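Local coordinates for protein L-serine ammonia-lyase (Rhizomucor miehei CAU432, PDB 5C3U) that is a pyridoxal-phosphate-dependent enzyme that holds pyridoxal-5'-phosphate in a pocket lined by residues from many parts of the chain, at residues Gly57-Gln62 / Ser147-Ile152; Cys75-Asn80 / Gly141-Ser146; Asn80-Val85 / Ala96-Pro101. All coordinates share one frame; numbering follows the deposited sequence.

Interaction 1 (Gly57-Gln62 / Ser147-Ile152). With PLP (pyridoxal-5'-phosphate), chain B.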
loop_
_atom_site.group_PDB
_atom_site.type_symbol
_atom_site.label_atom_id
_atom_site.label_comp_id
_atom_site.label_asym_id
_atom_site.label_seq_id
_atom_site.Cartn_x
_atom_site.Cartn_y
_atom_site.Cartn_z
ATOM N N GLY A 57 -2.518 9.748 -6.935
ATOM C CA GLY A 57 -3.479 10.802 -7.294
ATOM C C GLY A 57 -2.942 12.196 -7.027
ATOM O O GLY A 57 -3.045 13.072 -7.878
ATOM N N ALA A 58 -2.332 12.390 -5.854
ATOM C CA ALA A 58 -1.792 13.689 -5.483
ATOM C C ALA A 58 -0.626 14.097 -6.377
ATOM O O ALA A 58 -0.520 15.270 -6.771
ATOM C CB ALA A 58 -1.339 13.664 -4.033
ATOM N N PHE A 59 0.279 13.142 -6.644
ATOM C CA PHE A 59 1.434 13.379 -7.502
ATOM C C PHE A 59 0.968 13.760 -8.913
ATOM O O PHE A 59 1.429 14.778 -9.478
ATOM C CB PHE A 59 2.318 12.132 -7.539
ATOM C CG PHE A 59 3.544 12.272 -8.402
ATOM C CD1 PHE A 59 4.774 12.611 -7.841
ATOM C CD2 PHE A 59 3.475 12.037 -9.762
ATOM C CE1 PHE A 59 5.912 12.717 -8.652
ATOM C CE2 PHE A 59 4.600 12.156 -10.580
ATOM C CZ PHE A 59 5.820 12.495 -10.009
ATOM N N CYS A 60 0.065 12.953 -9.466
ATOM C CA CYS A 60 -0.399 13.179 -10.841
ATOM C C CYS A 60 -1.149 14.498 -11.020
ATOM O O CYS A 60 -0.916 15.234 -12.006
ATOM C CB CYS A 60 -1.236 12.016 -11.327
ATOM S SG CYS A 60 -0.256 10.529 -11.596
ATOM N N TYR A 61 -2.027 14.799 -10.056
ATOM C CA TYR A 61 -2.799 16.047 -10.039
ATOM C C TYR A 61 -1.876 17.261 -10.040
ATOM O O TYR A 61 -2.030 18.163 -10.863
ATOM C CB TYR A 61 -3.762 16.077 -8.839
ATOM C CG TYR A 61 -4.779 17.203 -8.918
ATOM C CD1 TYR A 61 -4.516 18.453 -8.353
ATOM C CD2 TYR A 61 -5.962 17.033 -9.627
ATOM C CE1 TYR A 61 -5.430 19.493 -8.471
ATOM C CE2 TYR A 61 -6.889 18.056 -9.739
ATOM C CZ TYR A 61 -6.624 19.279 -9.159
ATOM O OH TYR A 61 -7.571 20.277 -9.274
ATOM N N GLN A 62 -0.894 17.265 -9.135
ATOM C CA GLN A 62 0.072 18.333 -9.044
ATOM C C GLN A 62 0.947 18.447 -10.290
ATOM O O GLN A 62 1.262 19.571 -10.733
ATOM C CB GLN A 62 0.925 18.197 -7.768
ATOM C CG GLN A 62 1.793 19.423 -7.471
ATOM C CD GLN A 62 1.007 20.732 -7.491
ATOM O OE1 GLN A 62 0.028 20.893 -6.773
ATOM N NE2 GLN A 62 1.447 21.674 -8.307
ATOM N N SER A 147 6.517 5.287 -4.339
ATOM C CA SER A 147 6.602 5.526 -2.895
ATOM C C SER A 147 7.396 6.768 -2.477
ATOM O O SER A 147 6.956 7.503 -1.601
ATOM C CB SER A 147 7.242 4.300 -2.192
ATOM O OG SER A 147 6.689 3.077 -2.660
ATOM N N ASP A 148 8.540 7.007 -3.112
ATOM C CA ASP A 148 9.534 7.938 -2.557
ATOM C C ASP A 148 9.425 9.337 -3.168
ATOM O O ASP A 148 10.266 9.739 -3.981
ATOM C CB ASP A 148 10.943 7.367 -2.745
ATOM C CG ASP A 148 11.976 8.036 -1.857
ATOM O OD1 ASP A 148 11.601 8.793 -0.937
ATOM O OD2 ASP A 148 13.184 7.795 -2.067
ATOM N N HIS A 149 8.382 10.068 -2.782
ATOM C CA HIS A 149 8.208 11.455 -3.209
ATOM C C HIS A 149 7.318 12.189 -2.258
ATOM O O HIS A 149 6.309 11.649 -1.778
ATOM C CB HIS A 149 7.650 11.532 -4.631
ATOM C CG HIS A 149 7.768 12.905 -5.259
ATOM N ND1 HIS A 149 6.912 13.904 -4.985
ATOM C CD2 HIS A 149 8.684 13.414 -6.179
ATOM C CE1 HIS A 149 7.271 15.006 -5.681
ATOM N NE2 HIS A 149 8.357 14.703 -6.403
ATOM N N ALA A 150 7.664 13.444 -1.994
ATOM C CA ALA A 150 6.924 14.247 -1.037
ATOM C C ALA A 150 5.442 14.338 -1.375
ATOM O O ALA A 150 4.619 14.391 -0.475
ATOM C CB ALA A 150 7.526 15.639 -0.896
ATOM N N LEU A 151 5.107 14.400 -2.661
ATOM C CA LEU A 151 3.689 14.501 -3.042
ATOM C C LEU A 151 2.895 13.250 -2.706
ATOM O O LEU A 151 1.705 13.330 -2.368
ATOM C CB LEU A 151 3.531 14.814 -4.537
ATOM C CG LEU A 151 3.836 16.282 -4.871
ATOM C CD1 LEU A 151 4.017 16.476 -6.370
ATOM C CD2 LEU A 151 2.750 17.201 -4.309
ATOM N N ILE A 152 3.539 12.101 -2.872
ATOM C CA ILE A 152 2.929 10.807 -2.537
ATOM C C ILE A 152 2.657 10.752 -1.028
ATOM O O ILE A 152 1.572 10.375 -0.595
ATOM C CB ILE A 152 3.821 9.642 -3.013
ATOM C CG1 ILE A 152 3.963 9.678 -4.549
ATOM C CG2 ILE A 152 3.251 8.300 -2.568
ATOM C CD1 ILE A 152 4.847 8.605 -5.119
HETATM N N1 PLP B . -0.363 -2.430 -0.100
HETATM C C2 PLP B . -0.735 -2.240 -1.378
HETATM C C2A PLP B . -1.826 -3.059 -2.024
HETATM C C3 PLP B . -0.050 -1.217 -2.172
HETATM O O3 PLP B . -0.409 -0.997 -3.475
HETATM C C4 PLP B . 1.000 -0.429 -1.490
HETATM C C4A PLP B . 1.698 0.635 -2.228
HETATM C C5 PLP B . 1.331 -0.726 -0.073
HETATM C C6 PLP B . 0.597 -1.738 0.555
HETATM C C5A PLP B . 2.412 0.038 0.695
HETATM O O4P PLP B . 3.319 0.604 -0.243
HETATM P P PLP B . 4.525 1.649 0.038
HETATM O O1P PLP B . 3.965 3.028 -0.008
HETATM O O2P PLP B . 5.208 1.279 1.367
HETATM O O3P PLP B . 5.383 1.304 -1.128
#
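Ser147 OG donates a 2.7 Å hydrogen bond to O3P of PLP, and two residues on, His149 packs against Phe59 of helix 52-67. PLP is also hydrogen-bonded to the backbone N of Gly180, Gly181, Gly182 and Leu184, so the serine hydroxyl is one donor among several.

Phe59 and His149 form a T-shaped pair. The phenyl ring points its CE1 corner at the centre of the imidazole face, 3.7 Å above the His149 plane, and the two planes stand at 87°. The imidazole is held from within 147-152. Its CG lies anti to the backbone N (chi1 -166°), and ND1 accepts the N-H of Leu151 at 3.0 Å, with an N-H...ND1 angle of 163° and the donor tilted modestly from the ring plane. This is an N-cap: His149 stands just before helix 150-166 and takes up one of the amide groups of its first turn.

Leu151 carries most of the remaining contact. Its CB comes to 3.9 Å from Phe59 CA, and the Leu151 and Gln62 side chains cross at about a right angle, with Leu151 CD1 3.8 Å from Gln62 CB. The amide of Gln62 turns away and gives NE2 to Thr66. On the flanks, Ala58 CB sits 3.5 Å from Leu151 O, while Phe59 CB meets Ile152 CG1 at 4.2 Å.

Between the segments the chemistry is aromatic and aliphatic, while the hydrogen bonds described here run within 147-152, within helix 52-67 or to PLP. Since ND1 is used as an acceptor, a neutral His149 would probably carry its proton on NE2, and the capping bond would fix the face that receives Phe59.

Interaction 2 (Cys75-Asn80 / Gly141-Ser146). With PLP (pyridoxal-5'-phosphate), chain B.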
loop_
_atom_site.group_PDB
_atom_site.type_symbol
_atom_site.label_atom_id
_atom_site.label_comp_id
_atom_site.label_asym_id
_atom_site.label_seq_id
_atom_site.Cartn_x
_atom_site.Cartn_y
_atom_site.Cartn_z
ATOM N N CYS A 75 5.291 5.011 -16.192
ATOM C CA CYS A 75 5.342 4.224 -14.969
ATOM C C CYS A 75 5.521 2.745 -15.237
ATOM O O CYS A 75 4.835 2.187 -16.091
ATOM C CB CYS A 75 4.074 4.461 -14.132
ATOM S SG CYS A 75 4.200 3.822 -12.444
ATOM N N GLY A 76 6.442 2.136 -14.494
ATOM C CA GLY A 76 6.577 0.671 -14.434
ATOM C C GLY A 76 6.686 0.150 -12.992
ATOM O O GLY A 76 7.079 -1.006 -12.780
ATOM N N SER A 77 6.299 0.988 -12.020
ATOM C CA SER A 77 6.657 0.804 -10.596
ATOM C C SER A 77 5.610 0.053 -9.767
ATOM O O SER A 77 5.189 0.535 -8.691
ATOM C CB SER A 77 6.924 2.154 -9.924
ATOM O OG SER A 77 8.159 2.698 -10.353
ATOM N N GLY A 78 5.186 -1.102 -10.262
ATOM C CA GLY A 78 4.331 -1.994 -9.466
ATOM C C GLY A 78 2.892 -2.021 -9.942
ATOM O O GLY A 78 2.431 -1.070 -10.578
ATOM N N PRO A 79 2.151 -3.079 -9.577
ATOM C CA PRO A 79 0.839 -3.239 -10.236
ATOM C C PRO A 79 -0.153 -2.143 -9.844
ATOM O O PRO A 79 -0.900 -1.630 -10.703
ATOM C CB PRO A 79 0.360 -4.610 -9.740
ATOM C CG PRO A 79 1.180 -4.905 -8.523
ATOM C CD PRO A 79 2.512 -4.262 -8.770
ATOM N N ASN A 80 -0.184 -1.779 -8.570
ATOM C CA ASN A 80 -1.189 -0.799 -8.176
ATOM C C ASN A 80 -0.804 0.611 -8.548
ATOM O O ASN A 80 -1.684 1.452 -8.761
ATOM C CB ASN A 80 -1.539 -0.965 -6.721
ATOM C CG ASN A 80 -2.038 -2.369 -6.451
ATOM O OD1 ASN A 80 -2.974 -2.830 -7.136
ATOM N ND2 ASN A 80 -1.403 -3.077 -5.524
ATOM N N GLY A 141 8.227 14.012 -20.475
ATOM C CA GLY A 141 7.692 12.870 -19.743
ATOM C C GLY A 141 8.001 13.014 -18.274
ATOM O O GLY A 141 8.979 13.649 -17.898
ATOM N N ILE A 142 7.169 12.418 -17.425
ATOM C CA ILE A 142 7.404 12.474 -15.995
ATOM C C ILE A 142 7.248 11.054 -15.462
ATOM O O ILE A 142 6.202 10.434 -15.654
ATOM C CB ILE A 142 6.434 13.456 -15.281
ATOM C CG1 ILE A 142 6.478 13.305 -13.774
ATOM C CG2 ILE A 142 5.017 13.261 -15.755
ATOM C CD1 ILE A 142 7.761 13.818 -13.155
ATOM N N TYR A 143 8.311 10.553 -14.840
ATOM C CA TYR A 143 8.262 9.242 -14.209
ATOM C C TYR A 143 7.491 9.321 -12.886
ATOM O O TYR A 143 7.694 10.235 -12.084
ATOM C CB TYR A 143 9.656 8.625 -13.977
ATOM C CG TYR A 143 9.482 7.169 -13.673
ATOM C CD1 TYR A 143 9.224 6.269 -14.712
ATOM C CD2 TYR A 143 9.409 6.706 -12.348
ATOM C CE1 TYR A 143 8.985 4.937 -14.466
ATOM C CE2 TYR A 143 9.174 5.351 -12.085
ATOM C CZ TYR A 143 8.946 4.485 -13.157
ATOM O OH TYR A 143 8.680 3.144 -12.952
ATOM N N VAL A 144 6.592 8.358 -12.672
ATOM C CA VAL A 144 5.786 8.318 -11.449
ATOM C C VAL A 144 6.311 7.224 -10.535
ATOM O O VAL A 144 6.158 6.033 -10.826
ATOM C CB VAL A 144 4.293 8.067 -11.740
ATOM C CG1 VAL A 144 3.487 8.154 -10.441
ATOM C CG2 VAL A 144 3.769 9.092 -12.727
ATOM N N PRO A 145 6.983 7.613 -9.442
ATOM C CA PRO A 145 7.482 6.556 -8.571
ATOM C C PRO A 145 6.338 5.960 -7.731
ATOM O O PRO A 145 5.261 6.534 -7.684
ATOM C CB PRO A 145 8.496 7.284 -7.685
ATOM C CG PRO A 145 8.083 8.719 -7.699
ATOM C CD PRO A 145 7.131 8.958 -8.861
ATOM N N SER A 146 6.567 4.822 -7.083
ATOM C CA SER A 146 5.495 4.210 -6.306
ATOM C C SER A 146 5.397 4.804 -4.890
ATOM O O SER A 146 4.325 4.796 -4.293
ATOM C CB SER A 146 5.707 2.690 -6.236
ATOM O OG SER A 146 6.901 2.409 -5.506
HETATM N N1 PLP B . -0.363 -2.430 -0.100
HETATM C C2 PLP B . -0.735 -2.240 -1.378
HETATM C C2A PLP B . -1.826 -3.059 -2.024
HETATM C C3 PLP B . -0.050 -1.217 -2.172
HETATM O O3 PLP B . -0.409 -0.997 -3.475
HETATM C C4 PLP B . 1.000 -0.429 -1.490
HETATM C C4A PLP B . 1.698 0.635 -2.228
HETATM C C5 PLP B . 1.331 -0.726 -0.073
HETATM C C6 PLP B . 0.597 -1.738 0.555
HETATM C C5A PLP B . 2.412 0.038 0.695
HETATM O O4P PLP B . 3.319 0.604 -0.243
HETATM P P PLP B . 4.525 1.649 0.038
HETATM O O1P PLP B . 3.965 3.028 -0.008
HETATM O O2P PLP B . 5.208 1.279 1.367
HETATM O O3P PLP B . 5.383 1.304 -1.128
HETATM O O HOH W 1 9.310 3.742 -8.040
#
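Tyr143 puts its hydroxyl against Gly76 and Ser77. Its CG is anti to the backbone N (chi1 -165°), and the far end of the ring comes much closer to 75-80 than its CB direction alone would suggest. Ser77 OG approaches at the ring edge, in plane, and makes a 2.7 Å hydrogen bond with Tyr143 OH in which either hydroxyl may be the donor. Gly76 N gives its hydrogen to the same Tyr143 OH at 2.9 Å, and the phenol oxygen is thus held by two partners from adjacent residues.

Cys75 touches the ring through its backbone, with CA 3.7 Å from Tyr143 CE1. Its SG makes a longer, oblique sulfur-aromatic contact, 5.5 Å from the Tyr143 centroid and 34° off the ring normal. The same SG accepts a long but straight hydrogen bond from Ser77 N (3.6 Å, 169°).

Ser77 and Ser146 face each other farther along. Ser146 CB packs 3.3 Å from Ser77 O, and a water bridges the pair, bonded to Ser77 OG at 2.8 Å and accepting from Ser146 N. Gly78 stands at the N-cap of helix 79-92. Two residues on, in the first turn of the helix, Asn80 ND2 donates to PLP O3 at 3.1 Å; Glu279 and Ser315 also bond this amide.

Within the fold, strands 72-75 and 141-143 are parallel neighbours in the four-stranded sheet, and beyond the strand ends the contact passes to side chains and a bridging water. Helix 126-134 touches Tyr143 and Ser77, helix 79-92 packs on Cys75 and Val144, and Phe59 of helix 52-67 reaches Val144 and Pro145.

Interaction 3 (Asn80-Val85 / Ala96-Pro101). With PLP (pyridoxal-5'-phosphate), chain B.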
loop_
_atom_site.group_PDB
_atom_site.type_symbol
_atom_site.label_atom_id
_atom_site.label_comp_id
_atom_site.label_asym_id
_atom_site.label_seq_id
_atom_site.Cartn_x
_atom_site.Cartn_y
_atom_site.Cartn_z
ATOM N N ASN A 80 -0.184 -1.779 -8.570
ATOM C CA ASN A 80 -1.189 -0.799 -8.176
ATOM C C ASN A 80 -0.804 0.611 -8.548
ATOM O O ASN A 80 -1.684 1.452 -8.761
ATOM C CB ASN A 80 -1.539 -0.965 -6.721
ATOM C CG ASN A 80 -2.038 -2.369 -6.451
ATOM O OD1 ASN A 80 -2.974 -2.830 -7.136
ATOM N ND2 ASN A 80 -1.403 -3.077 -5.524
ATOM N N THR A 81 0.501 0.861 -8.631
ATOM C CA THR A 81 0.967 2.165 -9.095
ATOM C C THR A 81 0.571 2.377 -10.553
ATOM O O THR A 81 -0.002 3.421 -10.885
ATOM C CB THR A 81 2.474 2.315 -8.913
ATOM O OG1 THR A 81 2.783 1.898 -7.581
ATOM C CG2 THR A 81 2.896 3.794 -9.104
ATOM N N VAL A 82 0.818 1.384 -11.411
ATOM C CA VAL A 82 0.525 1.580 -12.830
ATOM C C VAL A 82 -0.966 1.731 -13.023
ATOM O O VAL A 82 -1.390 2.539 -13.834
ATOM C CB VAL A 82 1.145 0.533 -13.803
ATOM C CG1 VAL A 82 2.674 0.562 -13.680
ATOM C CG2 VAL A 82 0.589 -0.888 -13.604
ATOM N N LEU A 83 -1.763 1.007 -12.239
ATOM C CA LEU A 83 -3.231 1.146 -12.378
ATOM C C LEU A 83 -3.713 2.557 -11.985
ATOM O O LEU A 83 -4.622 3.118 -12.621
ATOM C CB LEU A 83 -3.953 0.063 -11.570
ATOM C CG LEU A 83 -3.822 -1.323 -12.204
ATOM C CD1 LEU A 83 -4.165 -2.402 -11.178
ATOM C CD2 LEU A 83 -4.773 -1.411 -13.396
ATOM N N ALA A 84 -3.125 3.111 -10.920
ATOM C CA ALA A 84 -3.472 4.434 -10.432
ATOM C C ALA A 84 -3.051 5.480 -11.454
ATOM O O ALA A 84 -3.820 6.399 -11.749
ATOM C CB ALA A 84 -2.807 4.719 -9.080
ATOM N N VAL A 85 -1.857 5.322 -12.013
ATOM C CA VAL A 85 -1.361 6.270 -13.029
ATOM C C VAL A 85 -2.296 6.225 -14.255
ATOM O O VAL A 85 -2.692 7.278 -14.784
ATOM C CB VAL A 85 0.090 5.971 -13.415
ATOM C CG1 VAL A 85 0.535 6.802 -14.623
ATOM C CG2 VAL A 85 0.998 6.278 -12.220
ATOM N N ALA A 96 -0.377 8.424 -21.043
ATOM C CA ALA A 96 0.364 7.577 -20.090
ATOM C C ALA A 96 1.053 6.447 -20.847
ATOM O O ALA A 96 0.477 5.848 -21.780
ATOM C CB ALA A 96 -0.555 7.020 -19.010
ATOM N N ILE A 97 2.308 6.215 -20.487
ATOM C CA ILE A 97 3.097 5.117 -21.022
ATOM C C ILE A 97 3.344 4.172 -19.838
ATOM O O ILE A 97 4.020 4.540 -18.862
ATOM C CB ILE A 97 4.453 5.617 -21.610
ATOM C CG1 ILE A 97 4.215 6.600 -22.767
ATOM C CG2 ILE A 97 5.334 4.441 -22.028
ATOM C CD1 ILE A 97 5.269 7.687 -22.865
ATOM N N ILE A 98 2.827 2.957 -19.946
ATOM C CA ILE A 98 2.843 2.035 -18.826
ATOM C C ILE A 98 3.603 0.753 -19.188
ATOM O O ILE A 98 3.306 0.143 -20.205
ATOM C CB ILE A 98 1.397 1.687 -18.379
ATOM C CG1 ILE A 98 0.656 2.943 -17.891
ATOM C CG2 ILE A 98 1.410 0.581 -17.327
ATOM C CD1 ILE A 98 1.333 3.695 -16.756
ATOM N N VAL A 99 4.583 0.365 -18.371
ATOM C CA VAL A 99 5.280 -0.916 -18.584
ATOM C C VAL A 99 4.900 -1.921 -17.483
ATOM O O VAL A 99 4.946 -1.608 -16.271
ATOM C CB VAL A 99 6.823 -0.729 -18.620
ATOM C CG1 VAL A 99 7.541 -2.043 -18.933
ATOM C CG2 VAL A 99 7.197 0.325 -19.656
ATOM N N VAL A 100 4.578 -3.144 -17.894
ATOM C CA VAL A 100 4.283 -4.207 -16.919
ATOM C C VAL A 100 5.101 -5.450 -17.313
ATOM O O VAL A 100 5.508 -5.549 -18.481
ATOM C CB VAL A 100 2.779 -4.513 -16.858
ATOM C CG1 VAL A 100 1.952 -3.238 -16.582
ATOM C CG2 VAL A 100 2.310 -5.189 -18.140
ATOM N N PRO A 101 5.404 -6.350 -16.342
ATOM C CA PRO A 101 6.214 -7.530 -16.652
ATOM C C PRO A 101 5.537 -8.401 -17.683
ATOM O O PRO A 101 4.302 -8.370 -17.815
ATOM C CB PRO A 101 6.297 -8.279 -15.314
ATOM C CG PRO A 101 6.095 -7.233 -14.271
ATOM C CD PRO A 101 5.168 -6.217 -14.890
HETATM N N1 PLP B . -0.363 -2.430 -0.100
HETATM C C2 PLP B . -0.735 -2.240 -1.378
HETATM C C2A PLP B . -1.826 -3.059 -2.024
HETATM C C3 PLP B . -0.050 -1.217 -2.172
HETATM O O3 PLP B . -0.409 -0.997 -3.475
HETATM C C4 PLP B . 1.000 -0.429 -1.490
HETATM C C4A PLP B . 1.698 0.635 -2.228
HETATM C C5 PLP B . 1.331 -0.726 -0.073
HETATM C C6 PLP B . 0.597 -1.738 0.555
HETATM C C5A PLP B . 2.412 0.038 0.695
HETATM O O4P PLP B . 3.319 0.604 -0.243
HETATM P P PLP B . 4.525 1.649 0.038
HETATM O O1P PLP B . 3.965 3.028 -0.008
HETATM O O2P PLP B . 5.208 1.279 1.367
HETATM O O3P PLP B . 5.383 1.304 -1.128
#
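Val82 and Ile98 make the closest apolar contact here, with Val82 CB 3.5 Å from Ile98 CG2 and the two side chains crossing obliquely. Ile98 has a second partner: CG1 lies anti to the carbonyl carbon, and with chi2 at -57° its CD1 lies 3.9 Å from Val85 CG1, where these side chains slide past each other in opposite directions. Val82 also touches Val100, CG2 to CG1, at 4.0 Å. One helix valine therefore spans two residues on the same side of the strand.

Polar groups play little part between the segments. Val82 CG1 lies near Val99 O, a buried carbonyl oxygen without a partner in the model. Backbone bonds run within the helix, as from Val85 N to Thr81 O, and between strands, Ile97 to 72-75 and Ile98 to 118-121.

The helix and strand segments run at 161°, nearly antiparallel, with axes 9.2 Å apart at closest approach. A helix returning in this way over the sheet is the middle of a beta-alpha-beta crossover, formed by strand 72-75, helix 79-92 and strand 95-100, whose helix carries a PLP-pocket residue near its N-terminal end.

Read from the N terminus, the chain presents helix 52-67, then strand 72-75 and helix 79-92, then strand 95-100; strand 141-143 and helix 150-166 come later. Interaction 3 closes the shortest loop, between 80-85 and 96-101. It is nested within the loop of interaction 2 (75-80 with 141-146), which is itself nested within that of interaction 1 (57-62 with 147-152), so none cross. Interactions 2 and 3 share Asn80 and join directly through the backbone pairing of Cys75 with Ile97 and Val99. Interactions 1 and 2 meet where Phe59 and Ile152 pack on residues 143-146. Together they tie three helices to the four-stranded parallel sheet beside PLP.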